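Local coordinates for SIRV1 hypothetical protein ORF119 (Sulfolobus islandicus rudivirus 1 variant xx, PDB 2X3G) that is of unknown function but has a helix-covered four-stranded antiparallel sheet and comes from a rod-shaped virus of the archaeon Sulfolobus, at residues E31-K36 against L63-L68. Residues are numbered along the deposited sequence; the frame is centred on the assembly and turned at random.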
ATOM      1  N   GLU A  31      -7.912 -11.084  -8.970  1.00 40.55           N
ATOM      2  CA  GLU A  31      -6.936 -11.583  -9.930  1.00 40.61           C
ATOM      3  C   GLU A  31      -7.612 -11.848 -11.267  1.00 39.49           C
ATOM      4  O   GLU A  31      -7.165 -11.356 -12.302  1.00 37.99           O
ATOM      5  CB  GLU A  31      -6.266 -12.868  -9.441  1.00 43.17           C
ATOM      6  CG  GLU A  31      -5.341 -12.695  -8.253  1.00 45.35           C
ATOM      7  CD  GLU A  31      -4.409 -13.884  -8.059  1.00 48.09           C
ATOM      8  OE1 GLU A  31      -3.329 -13.697  -7.448  1.00 52.32           O
ATOM      9  OE2 GLU A  31      -4.747 -15.009  -8.515  1.00 53.08           O
ATOM     10  N   LYS A  32      -8.687 -12.628 -11.227  1.00 39.95           N
ATOM     11  CA  LYS A  32      -9.422 -13.012 -12.434  1.00 39.64           C
ATOM     12  C   LYS A  32     -10.009 -11.791 -13.135  1.00 37.05           C
ATOM     13  O   LYS A  32      -9.964 -11.694 -14.364  1.00 35.48           O
ATOM     14  CB  LYS A  32     -10.534 -13.996 -12.081  1.00 41.69           C
ATOM     15  CG  LYS A  32     -11.040 -14.827 -13.257  1.00 42.99           C
ATOM     16  CD  LYS A  32     -11.861 -16.020 -12.776  1.00 45.70           C
ATOM     17  CE  LYS A  32     -11.733 -17.218 -13.718  1.00 48.06           C
ATOM     18  NZ  LYS A  32     -12.253 -18.477 -13.107  1.00 50.64           N
ATOM     19  N   ILE A  33     -10.551 -10.866 -12.340  1.00 35.77           N
ATOM     20  CA  ILE A  33     -11.124  -9.615 -12.848  1.00 33.74           C
ATOM     21  C   ILE A  33     -10.089  -8.814 -13.603  1.00 31.06           C
ATOM     22  O   ILE A  33     -10.297  -8.458 -14.755  1.00 29.54           O
ATOM     23  CB  ILE A  33     -11.684  -8.722 -11.695  1.00 33.79           C
ATOM     24  CG1 ILE A  33     -12.899  -9.384 -11.037  1.00 35.76           C
ATOM     25  CG2 ILE A  33     -12.080  -7.355 -12.206  1.00 31.55           C
ATOM     26  CD1 ILE A  33     -13.016  -9.069  -9.561  1.00 36.75           C
ATOM     27  N   PHE A  34      -8.982  -8.507 -12.936  1.00 30.22           N
ATOM     28  CA  PHE A  34      -7.921  -7.710 -13.545  1.00 28.34           C
ATOM     29  C   PHE A  34      -7.325  -8.419 -14.767  1.00 27.87           C
ATOM     30  O   PHE A  34      -7.084  -7.789 -15.791  1.00 26.85           O
ATOM     31  CB  PHE A  34      -6.808  -7.410 -12.529  1.00 28.48           C
ATOM     32  CG  PHE A  34      -7.110  -6.280 -11.560  1.00 28.37           C
ATOM     33  CD1 PHE A  34      -8.349  -5.640 -11.521  1.00 28.99           C
ATOM     34  CD2 PHE A  34      -6.146  -5.889 -10.642  1.00 28.67           C
ATOM     35  CE1 PHE A  34      -8.590  -4.611 -10.614  1.00 28.01           C
ATOM     36  CE2 PHE A  34      -6.395  -4.854  -9.724  1.00 27.98           C
ATOM     37  CZ  PHE A  34      -7.611  -4.222  -9.713  1.00 27.30           C
ATOM     38  N   ARG A  35      -7.065  -9.715 -14.647  1.00 29.51           N
ATOM     39  CA  ARG A  35      -6.539 -10.488 -15.771  1.00 29.67           C
ATOM     40  C   ARG A  35      -7.457 -10.436 -16.989  1.00 28.32           C
ATOM     41  O   ARG A  35      -7.019 -10.123 -18.096  1.00 27.27           O
ATOM     42  CB  ARG A  35      -6.304 -11.939 -15.369  1.00 31.60           C
ATOM     43  CG  ARG A  35      -5.970 -12.833 -16.551  1.00 33.89           C
ATOM     44  CD  ARG A  35      -5.574 -14.214 -16.115  1.00 35.99           C
ATOM     45  NE  ARG A  35      -6.659 -14.966 -15.473  1.00 38.65           N
ATOM     46  CZ  ARG A  35      -7.706 -15.495 -16.110  1.00 39.40           C
ATOM     47  NH1 ARG A  35      -7.869 -15.348 -17.422  1.00 39.14           N
ATOM     48  NH2 ARG A  35      -8.608 -16.173 -15.423  1.00 41.02           N
ATOM     49  N   LYS A  36      -8.730 -10.741 -16.784  1.00 28.25           N
ATOM     50  CA  LYS A  36      -9.685 -10.730 -17.886  1.00 27.97           C
ATOM     51  C   LYS A  36      -9.894  -9.332 -18.454  1.00 25.29           C
ATOM     52  O   LYS A  36     -10.088  -9.169 -19.663  1.00 24.74           O
ATOM     53  CB  LYS A  36     -11.026 -11.323 -17.460  1.00 29.36           C
ATOM     54  CG  LYS A  36     -11.037 -12.842 -17.426  1.00 32.04           C
ATOM     55  CD  LYS A  36     -12.447 -13.383 -17.384  1.00 34.05           C
ATOM     56  CE  LYS A  36     -12.513 -14.774 -17.999  1.00 37.79           C
ATOM     57  NZ  LYS A  36     -13.672 -15.555 -17.508  1.00 39.75           N
ATOM     58  N   LEU A  63     -14.844  -3.275  -2.630  1.00 37.33           N
ATOM     59  CA  LEU A  63     -13.603  -3.198  -3.401  1.00 34.71           C
ATOM     60  C   LEU A  63     -13.406  -1.777  -3.908  1.00 31.56           C
ATOM     61  O   LEU A  63     -14.373  -1.039  -4.142  1.00 28.93           O
ATOM     62  CB  LEU A  63     -13.647  -4.148  -4.604  1.00 34.58           C
ATOM     63  CG  LEU A  63     -13.956  -5.618  -4.318  1.00 36.86           C
ATOM     64  CD1 LEU A  63     -14.497  -6.328  -5.575  1.00 37.74           C
ATOM     65  CD2 LEU A  63     -12.726  -6.305  -3.763  1.00 37.65           C
ATOM     66  N   HIS A  64     -12.141  -1.414  -4.088  1.00 29.55           N
ATOM     67  CA  HIS A  64     -11.774  -0.141  -4.666  1.00 27.80           C
ATOM     68  C   HIS A  64     -10.586  -0.388  -5.593  1.00 25.58           C
ATOM     69  O   HIS A  64      -9.513  -0.802  -5.130  1.00 24.83           O
ATOM     70  CB  HIS A  64     -11.415   0.835  -3.549  1.00 30.08           C
ATOM     71  CG  HIS A  64     -11.645   2.267  -3.899  1.00 31.70           C
ATOM     72  ND1 HIS A  64     -12.861   2.889  -3.707  1.00 36.22           N
ATOM     73  CD2 HIS A  64     -10.814   3.209  -4.407  1.00 34.29           C
ATOM     74  CE1 HIS A  64     -12.775   4.147  -4.106  1.00 36.92           C
ATOM     75  NE2 HIS A  64     -11.542   4.368  -4.531  1.00 34.25           N
ATOM     76  N   TYR A  65     -10.801  -0.193  -6.895  1.00 23.17           N
ATOM     77  CA  TYR A  65      -9.759  -0.379  -7.907  1.00 22.53           C
ATOM     78  C   TYR A  65      -9.492   0.934  -8.627  1.00 20.37           C
ATOM     79  O   TYR A  65     -10.412   1.685  -8.893  1.00 18.27           O
ATOM     80  CB  TYR A  65     -10.181  -1.380  -8.989  1.00 22.95           C
ATOM     81  CG  TYR A  65     -10.688  -2.742  -8.559  1.00 25.28           C
ATOM     82  CD1 TYR A  65     -11.668  -3.388  -9.312  1.00 26.14           C
ATOM     83  CD2 TYR A  65     -10.178  -3.400  -7.448  1.00 26.32           C
ATOM     84  CE1 TYR A  65     -12.140  -4.636  -8.974  1.00 26.96           C
ATOM     85  CE2 TYR A  65     -10.634  -4.649  -7.097  1.00 27.77           C
ATOM     86  CZ  TYR A  65     -11.623  -5.266  -7.867  1.00 29.09           C
ATOM     87  OH  TYR A  65     -12.091  -6.506  -7.544  1.00 30.98           O
ATOM     88  N   HIS A  66      -8.240   1.195  -8.961  1.00 19.29           N
ATOM     89  CA  HIS A  66      -7.889   2.300  -9.857  1.00 18.95           C
ATOM     90  C   HIS A  66      -7.081   1.709 -10.988  1.00 18.39           C
ATOM     91  O   HIS A  66      -6.206   0.887 -10.755  1.00 18.91           O
ATOM     92  CB  HIS A  66      -7.066   3.389  -9.158  1.00 19.16           C
ATOM     93  CG  HIS A  66      -7.755   4.038  -8.008  1.00 22.43           C
ATOM     94  ND1 HIS A  66      -8.852   4.861  -8.159  1.00 24.32           N
ATOM     95  CD2 HIS A  66      -7.498   3.991  -6.683  1.00 24.36           C
ATOM     96  CE1 HIS A  66      -9.240   5.288  -6.972  1.00 25.95           C
ATOM     97  NE2 HIS A  66      -8.440   4.769  -6.060  1.00 26.93           N
ATOM     98  N   ILE A  67      -7.375   2.137 -12.210  1.00 17.95           N
ATOM     99  CA  ILE A  67      -6.754   1.583 -13.382  1.00 18.15           C
ATOM    100  C   ILE A  67      -6.384   2.702 -14.343  1.00 17.70           C
ATOM    101  O   ILE A  67      -7.218   3.546 -14.637  1.00 17.54           O
ATOM    102  CB  ILE A  67      -7.707   0.590 -14.080  1.00 17.85           C
ATOM    103  CG1 ILE A  67      -8.124  -0.537 -13.133  1.00 19.37           C
ATOM    104  CG2 ILE A  67      -7.058  -0.038 -15.300  1.00 18.64           C
ATOM    105  CD1 ILE A  67      -8.926  -1.630 -13.831  1.00 20.74           C
ATOM    106  N   LEU A  68      -5.132   2.711 -14.811  1.00 17.56           N
ATOM    107  CA  LEU A  68      -4.757   3.497 -15.991  1.00 16.33           C
ATOM    108  C   LEU A  68      -4.621   2.593 -17.194  1.00 15.81           C
ATOM    109  O   LEU A  68      -3.948   1.564 -17.146  1.00 16.34           O
ATOM    110  CB  LEU A  68      -3.428   4.214 -15.813  1.00 16.56           C
ATOM    111  CG  LEU A  68      -3.408   5.431 -14.939  1.00 16.89           C
ATOM    112  CD1 LEU A  68      -1.954   5.906 -14.857  1.00 15.34           C
ATOM    113  CD2 LEU A  68      -4.312   6.513 -15.487  1.00 14.78           C
TER
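Phe34 and Tyr65 form a T-shaped aromatic pair between helix 30-44 and the sheet strand 64-71, ring centroids 4.7 Å apart and planes at 70°. The edge of Phe34 rests against one face of Tyr65: Phe34 CE1 lies 3.5 Å from Tyr65 CG, and Phe34 CZ 3.5 Å from Tyr65 CD2, so two neighbouring carbons of the Phe34 rim sit over that face near its CG end. Tyr65 CB sits in the plane of the Phe34 ring, at its edge. With CG anti to its own carbonyl carbon, chi1 -52° sends the tyrosine ring from the strand toward the start of the helix.

Isoleucine methyl groups add to the pair. Ile33 meets the far end of Tyr65 at about a right angle, its CD1 3.4 Å from Tyr65 OH and its CG2 4.2 Å from Tyr65 CE1, while Ile67 CD1 approaches Phe34 CE1 more loosely, at 4.4 Å.

No hydrogen bond crosses between 31-36 and 63-68. The tyrosine hydroxyl is instead hydrogen-bonded to Thr30 OG1 in the first turn of the same helix, which tethers the ring at its outer end. His66 points away from this helix, to the other face of the sheet, where its side chain touches Met109 of helix 99-109. Here the helix packs on the sheet through an aromatic edge and isoleucine methyls, so dispersion and weak C-H/pi attraction probably do most of the work, with the Thr30 bond fixing the tyrosine hydroxyl.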